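Local coordinates for RmpD (Hexulose-6-phosphate synthase) (Streptococcus mutans, PDB 3EXR), which belongs to the orotidine 5'-phosphate decarboxylase/HUMPS family of TIM-barrel proteins, built on a closed barrel of eight parallel strands, at residues 156-161 and 183-188. Numbering follows the deposited sequence.
Sequences KDLNKV and KLFEGV
Leu-158 and Val-161 of helix 155-167 meet Phe-185 and Val-188 on the outer layer of a TIM barrel, where this helix packs beside the loop that joins strands 170-174 and 192-195. The four side chains make an apolar seam, and no hydrogen bond crosses it. Leu-158 comes first, its CB directed at the loop. With CG anti to the carbonyl carbon (chi1 -64°) and chi2 extended, CD2 is the methyl that meets the Phe-185 ring, 3.8 Å from CE1 and 4.0 Å from CD1. The methyl meets this pair of ring atoms obliquely, and the two side chains cross at about a right angle. Leucine suits the place because its fork, together with the ring, spans the 8.2 Å between the CA atoms of Leu-158 and Phe-185. The ring also makes edge-to-face contacts with Trp-153 and Phe-193, and a flat aromatic suits a buried place between several such neighbours. The other methyl of Leu-158, CD1, comes only to 4.5 Å from the carbonyl O of Leu-184.

One helical turn on, Val-161 presents its short branch to Val-188 and also packs on Val-171 and Val-173 of strand 170-174. A compact residue serves well between strand and loop. On the loop side, a type II turn from Phe-185 to Val-188, with Gly-187 at positive phi (77°), is closed by Val-188 N bonding to Phe-185 O at 2.8 Å. Both valines hold CG1 anti to their backbone N, and these two methyls touch, Val-161 CG1 to Val-188 CG1, at 4.0 Å.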
loop_
_atom_site.group_PDB
_atom_site.type_symbol
_atom_site.label_atom_id
_atom_site.label_comp_id
_atom_site.label_asym_id
_atom_site.label_seq_id
_atom_site.Cartn_x
_atom_site.Cartn_y
_atom_site.Cartn_z
ATOM N N LYS A 156 -18.669 -4.719 19.084
ATOM C CA LYS A 156 -18.764 -4.816 17.631
ATOM C C LYS A 156 -17.434 -5.279 17.030
ATOM O O LYS A 156 -17.422 -6.185 16.207
ATOM C CB LYS A 156 -19.206 -3.523 17.006
ATOM N N ASP A 157 -16.317 -4.686 17.447
ATOM C CA ASP A 157 -15.012 -5.121 16.947
ATOM C C ASP A 157 -14.764 -6.560 17.336
ATOM O O ASP A 157 -14.342 -7.351 16.500
ATOM C CB ASP A 157 -13.856 -4.247 17.472
ATOM C CG ASP A 157 -13.635 -2.942 16.654
ATOM O OD1 ASP A 157 -14.094 -2.823 15.508
ATOM O OD2 ASP A 157 -13.006 -1.995 17.171
ATOM N N LEU A 158 -15.018 -6.906 18.609
ATOM C CA LEU A 158 -14.828 -8.269 19.053
ATOM C C LEU A 158 -15.684 -9.273 18.249
ATOM O O LEU A 158 -15.219 -10.351 17.898
ATOM C CB LEU A 158 -15.032 -8.385 20.563
ATOM C CG LEU A 158 -13.970 -7.583 21.327
ATOM C CD1 LEU A 158 -14.358 -7.520 22.778
ATOM C CD2 LEU A 158 -12.565 -8.145 21.196
ATOM N N ASN A 159 -16.924 -8.900 17.942
ATOM C CA ASN A 159 -17.807 -9.767 17.160
ATOM C C ASN A 159 -17.242 -10.097 15.781
ATOM O O ASN A 159 -17.376 -11.228 15.298
ATOM C CB ASN A 159 -19.180 -9.135 16.969
ATOM C CG ASN A 159 -20.054 -9.212 18.202
ATOM O OD1 ASN A 159 -21.044 -8.457 18.320
ATOM N ND2 ASN A 159 -19.717 -10.104 19.120
ATOM N N LYS A 160 -16.652 -9.103 15.142
ATOM C CA LYS A 160 -16.081 -9.305 13.811
ATOM C C LYS A 160 -14.836 -10.192 13.871
ATOM O O LYS A 160 -14.648 -11.090 13.057
ATOM C CB LYS A 160 -15.807 -7.962 13.124
ATOM C CG LYS A 160 -17.077 -7.103 12.962
ATOM C CD LYS A 160 -16.905 -5.986 11.953
ATOM C CE LYS A 160 -16.886 -6.517 10.541
ATOM N NZ LYS A 160 -16.897 -5.373 9.561
ATOM N N VAL A 161 -13.980 -9.940 14.853
ATOM C CA VAL A 161 -12.846 -10.828 15.108
ATOM C C VAL A 161 -13.328 -12.250 15.311
ATOM O O VAL A 161 -12.811 -13.174 14.682
ATOM C CB VAL A 161 -11.966 -10.330 16.264
ATOM C CG1 VAL A 161 -10.897 -11.364 16.615
ATOM C CG2 VAL A 161 -11.347 -8.947 15.892
ATOM N N LYS A 183 -6.478 -9.099 28.817
ATOM C CA LYS A 183 -7.615 -9.792 29.436
ATOM C C LYS A 183 -8.971 -9.536 28.732
ATOM O O LYS A 183 -9.863 -10.368 28.798
ATOM C CB LYS A 183 -7.689 -9.508 30.958
ATOM C CG LYS A 183 -8.046 -8.095 31.364
ATOM C CD LYS A 183 -8.175 -7.960 32.881
ATOM C CE LYS A 183 -6.836 -8.136 33.604
ATOM N NZ LYS A 183 -5.783 -7.175 33.183
ATOM N N LEU A 184 -9.105 -8.415 28.020
ATOM C CA LEU A 184 -10.305 -8.148 27.192
ATOM C C LEU A 184 -10.592 -9.265 26.205
ATOM O O LEU A 184 -11.744 -9.495 25.822
ATOM C CB LEU A 184 -10.119 -6.884 26.339
ATOM C CG LEU A 184 -9.781 -5.583 27.032
ATOM C CD1 LEU A 184 -9.526 -4.482 25.984
ATOM C CD2 LEU A 184 -10.889 -5.234 27.979
ATOM N N PHE A 185 -9.525 -9.905 25.750
ATOM C CA PHE A 185 -9.588 -10.916 24.716
ATOM C C PHE A 185 -9.736 -12.334 25.248
ATOM O O PHE A 185 -9.662 -13.286 24.483
ATOM C CB PHE A 185 -8.333 -10.840 23.859
ATOM C CG PHE A 185 -8.257 -9.587 23.001
ATOM C CD1 PHE A 185 -8.871 -9.542 21.761
ATOM C CD2 PHE A 185 -7.571 -8.464 23.453
ATOM C CE1 PHE A 185 -8.766 -8.375 20.961
ATOM C CE2 PHE A 185 -7.483 -7.314 22.682
ATOM C CZ PHE A 185 -8.093 -7.264 21.442
ATOM N N GLU A 186 -9.961 -12.473 26.550
ATOM C CA GLU A 186 -10.117 -13.786 27.157
ATOM C C GLU A 186 -11.174 -14.591 26.398
ATOM O O GLU A 186 -12.245 -14.080 26.072
ATOM C CB GLU A 186 -10.473 -13.650 28.646
ATOM C CG GLU A 186 -10.113 -14.870 29.527
ATOM C CD GLU A 186 -10.967 -16.120 29.266
ATOM O OE1 GLU A 186 -12.181 -15.962 29.059
ATOM O OE2 GLU A 186 -10.425 -17.255 29.229
ATOM N N GLY A 187 -10.846 -15.837 26.095
ATOM C CA GLY A 187 -11.742 -16.691 25.330
ATOM C C GLY A 187 -11.797 -16.445 23.828
ATOM O O GLY A 187 -12.568 -17.111 23.126
ATOM N N VAL A 188 -11.002 -15.499 23.329
ATOM C CA VAL A 188 -10.922 -15.237 21.880
ATOM C C VAL A 188 -9.604 -15.824 21.368
ATOM O O VAL A 188 -8.551 -15.500 21.887
ATOM C CB VAL A 188 -11.018 -13.705 21.558
ATOM C CG1 VAL A 188 -11.068 -13.430 20.051
ATOM C CG2 VAL A 188 -12.250 -13.098 22.231
#